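Local coordinates for aluminum resistance protein (Clostridium novyi, PDB 3I16), which probably cleaves carbon-sulfur bonds with pyridoxal 5'-phosphate as cofactor and is thought to take part in aluminum resistance, at residues M290-G293 with L294-P298; I300-E303 with A304-G307. All coordinates share one frame; numbering follows the deposited sequence. Where two conformers were deposited one is given.

Contact 1. Residues M290-G293 with L294-P298. With EDO (1,2-ethanediol), chain M.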
# COMPACT_ATOMS: atom_id res chain seq x y z
N MSE B 290 7.23 2.89 -9.90
CA MSE B 290 7.76 2.44 -11.20
C MSE B 290 8.12 3.62 -12.08
O MSE B 290 9.17 3.60 -12.74
CB MSE B 290 6.80 1.50 -11.90
CG MSE B 290 6.89 0.10 -11.36
SE MSE B 290 5.66 -1.02 -12.29
CE MSE B 290 4.08 -0.73 -11.19
N TYR B 291 7.28 4.65 -12.08
CA TYR B 291 7.58 5.88 -12.83
C TYR B 291 8.83 6.54 -12.22
O TYR B 291 9.80 6.90 -12.92
CB TYR B 291 6.44 6.90 -12.72
CG TYR B 291 5.24 6.72 -13.65
CD1 TYR B 291 5.32 7.09 -14.98
CD2 TYR B 291 4.01 6.27 -13.17
CE1 TYR B 291 4.23 6.97 -15.83
CE2 TYR B 291 2.91 6.13 -14.02
CZ TYR B 291 3.04 6.50 -15.35
OH TYR B 291 1.97 6.40 -16.23
N GLN B 292 8.80 6.71 -10.90
CA GLN B 292 9.91 7.38 -10.23
C GLN B 292 11.24 6.64 -10.41
O GLN B 292 12.28 7.27 -10.61
CB GLN B 292 9.61 7.63 -8.75
CG GLN B 292 10.55 8.68 -8.17
CD GLN B 292 10.24 9.09 -6.77
OE1 GLN B 292 9.33 8.57 -6.13
NE2 GLN B 292 11.02 10.06 -6.26
N GLY B 293 11.18 5.31 -10.37
CA GLY B 293 12.35 4.46 -10.58
C GLY B 293 12.93 4.61 -11.97
O GLY B 293 14.15 4.70 -12.13
N LEU B 294 12.08 4.65 -12.99
CA LEU B 294 12.58 4.87 -14.37
C LEU B 294 13.31 6.20 -14.48
O LEU B 294 14.36 6.31 -15.14
CB LEU B 294 11.42 4.87 -15.38
CG LEU B 294 11.73 5.26 -16.83
CD1 LEU B 294 12.75 4.30 -17.41
CD2 LEU B 294 10.46 5.29 -17.65
N PHE B 295 12.76 7.21 -13.82
CA PHE B 295 13.34 8.55 -13.88
C PHE B 295 14.71 8.60 -13.23
O PHE B 295 15.59 9.35 -13.68
CB PHE B 295 12.39 9.56 -13.23
CG PHE B 295 12.79 10.97 -13.47
CD1 PHE B 295 12.54 11.56 -14.70
CD2 PHE B 295 13.44 11.70 -12.49
CE1 PHE B 295 12.93 12.86 -14.95
CE2 PHE B 295 13.81 13.02 -12.72
CZ PHE B 295 13.56 13.59 -13.96
N LEU B 296 14.90 7.83 -12.17
CA LEU B 296 16.20 7.73 -11.47
C LEU B 296 17.16 6.76 -12.13
O LEU B 296 18.35 6.80 -11.84
CB LEU B 296 16.02 7.27 -10.03
CG LEU B 296 15.37 8.30 -9.09
CD1 LEU B 296 14.90 7.62 -7.85
CD2 LEU B 296 16.34 9.44 -8.78
N ALA B 297 16.65 5.90 -13.02
CA ALA B 297 17.47 4.81 -13.56
C ALA B 297 18.75 5.22 -14.31
O ALA B 297 19.77 4.58 -14.14
CB ALA B 297 16.61 3.83 -14.43
N PRO B 298 18.68 6.25 -15.17
CA PRO B 298 19.91 6.64 -15.85
C PRO B 298 21.05 6.96 -14.88
O PRO B 298 22.19 6.58 -15.12
CB PRO B 298 19.47 7.89 -16.63
CG PRO B 298 18.01 7.61 -16.95
CD PRO B 298 17.48 6.88 -15.76
C1 EDO M . 8.43 6.47 -3.35
O1 EDO M . 7.38 7.11 -2.59
C2 EDO M . 7.96 6.02 -4.73
O2 EDO M . 7.37 7.11 -5.44
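Q292 and L296 sit one turn apart on helix 287-318, and the side chain of L296 folds back over the backbone carbonyl of Q292. Its CG lies beside the backbone N (chi1 -70°), which brings L296 CG to 3.6 Å from Q292 O. That oxygen also accepts L296 N at 3.1 Å. The two side chains themselves only graze, with Q292 CG and L296 CD1 4.5 Å apart. Q292 runs out extended, and its OE1 accepts the O2 hydroxyl of a 1,2-ethanediol at 2.5 Å. Its NE2 donates to G249 O of the second subunit, so both ends of the buried amide are bonded.

L294 and F295 turn to other surroundings. L294 packs on V48 and V81 of the same chain. F295 meets H413 of the second subunit edge-to-face. Their backbone N atoms bond to M290 O and Y291 O, each at 3.1 Å. Ahead, P298 has no N-H to give, and the helix kinks there. A297 CB rests 3.5 Å from G293 O.

The pattern is that of a buried, proline-kinked alpha-helix that faces its own chain on one flank and a subunit interface on another.

Contact 2. Residues I300-E303 with A304-G307; sequences ISME and ALKG. With EDO (1,2-ethanediol), chain L.
A 1,2-ethanediol bridges E303 and K306, whose charged ends do not meet directly. E303 OE2 and K306 NZ stay 5.2 Å apart. The diol, probably from the crystallisation liquor, lies against the carboxylate with both hydroxyls. Its O1 donates to E303 OE1 at 2.5 Å, and its O2 donates to E303 OE2 at 2.7 Å. The same O2 accepts K306 NZ at 3.0 Å.

The torsions set up this clasp. E303 bends at chi2 (-60°), while K306 stays extended beyond CG and reaches the diol with its tip. On its way K306 passes over the carbonyl of M302, with K306 CG 3.3 Å from M302 O. The same oxygen accepts K306 N at 2.9 Å, the donor tilted 35° from the carbonyl plane.

M302 and L305 form an apolar pair. They lie side by side and point the same way, with M302 SE 3.7 Å from L305 CD2. Both pack on helix 17-54, M302 on I40 and L305 on L37. Backbone bonds from A304, L305 and G307 to I300, S301 and E303 continue the helix.

Both polar ends also have protein partners. K306 NZ forms a salt bridge with D38, its strongest polar partner, and E303 OE1 accepts F411 N. The lysine charge is therefore probably balanced mainly by D38. E303 may add a weaker attraction across the gap that the diol bridges in the crystal.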
# COMPACT_ATOMS: atom_id res chain seq x y z
N ILE B 300 21.16 6.10 -11.30
CA ILE B 300 21.47 4.97 -10.41
C ILE B 300 22.24 3.92 -11.19
O ILE B 300 23.12 3.28 -10.63
CB ILE B 300 20.19 4.34 -9.75
CG1 ILE B 300 19.41 5.35 -8.88
CG2 ILE B 300 20.54 3.11 -8.88
CD1 ILE B 300 20.12 5.83 -7.65
N SER B 301 21.86 3.68 -12.44
CA SER B 301 22.59 2.71 -13.30
C SER B 301 24.09 3.05 -13.36
O SER B 301 24.93 2.17 -13.26
CB SER B 301 22.00 2.66 -14.72
OG SER B 301 20.68 2.09 -14.74
N MSE B 302 24.42 4.34 -13.50
CA MSE B 302 25.83 4.74 -13.53
C MSE B 302 26.54 4.72 -12.16
O MSE B 302 27.78 4.60 -12.10
CB MSE B 302 25.96 6.08 -14.22
CG MSE B 302 25.60 6.02 -15.69
SE MSE B 302 26.67 4.62 -16.62
CE MSE B 302 26.39 5.29 -18.42
N GLU B 303 25.79 4.89 -11.08
CA GLU B 303 26.36 4.75 -9.75
C GLU B 303 26.87 3.31 -9.62
O GLU B 303 27.98 3.09 -9.16
CB GLU B 303 25.33 5.04 -8.65
CG GLU B 303 24.85 6.47 -8.57
CD GLU B 303 25.99 7.46 -8.28
OE1 GLU B 303 26.79 7.22 -7.35
OE2 GLU B 303 26.05 8.48 -8.97
N ALA B 304 26.05 2.35 -10.05
CA ALA B 304 26.42 0.93 -9.99
C ALA B 304 27.62 0.63 -10.89
O ALA B 304 28.53 -0.12 -10.51
CB ALA B 304 25.22 0.02 -10.37
N LEU B 305 27.60 1.20 -12.09
CA LEU B 305 28.68 0.94 -13.03
C LEU B 305 30.02 1.51 -12.53
O LEU B 305 31.05 0.87 -12.70
CB LEU B 305 28.36 1.49 -14.41
CG LEU B 305 29.39 1.09 -15.45
CD1 LEU B 305 29.33 -0.44 -15.63
CD2 LEU B 305 29.13 1.81 -16.72
N LYS B 306 30.00 2.70 -11.92
CA LYS B 306 31.20 3.29 -11.30
C LYS B 306 31.74 2.36 -10.20
O LYS B 306 32.98 2.16 -10.05
CB LYS B 306 30.91 4.70 -10.77
CG LYS B 306 30.83 5.72 -11.87
CD LYS B 306 30.44 7.11 -11.37
CE LYS B 306 30.26 8.07 -12.54
NZ LYS B 306 30.05 9.50 -12.13
N GLY B 307 30.83 1.75 -9.48
CA GLY B 307 31.22 0.75 -8.49
C GLY B 307 31.91 -0.46 -9.12
O GLY B 307 32.89 -0.97 -8.58
C1 EDO L . 29.46 9.25 -7.79
O1 EDO L . 28.38 9.09 -6.86
C2 EDO L . 29.13 10.28 -8.86
O2 EDO L . 28.20 9.79 -9.84

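How the contacts relate
Contact 1 and contact 2 follow one another along helix 287-318, their centres 14 Å apart. One residue separates their segments in sequence. A side-chain hydrogen bond from S301 OG in contact 2 to A297 O in contact 1 spans the join, close to the kink at P298. Both stretches pack on helix 17-54. Contact 1 also touches helix 73-86 and has more neighbours in the second subunit, whereas in contact 2 E303 reaches H299 of that subunit. Each holds a separate 1,2-ethanediol. Neither belongs to the annotated cofactor pocket: the side chain of A304 in contact 2 is about 13 Å from a bound pyridoxal-5'-phosphate.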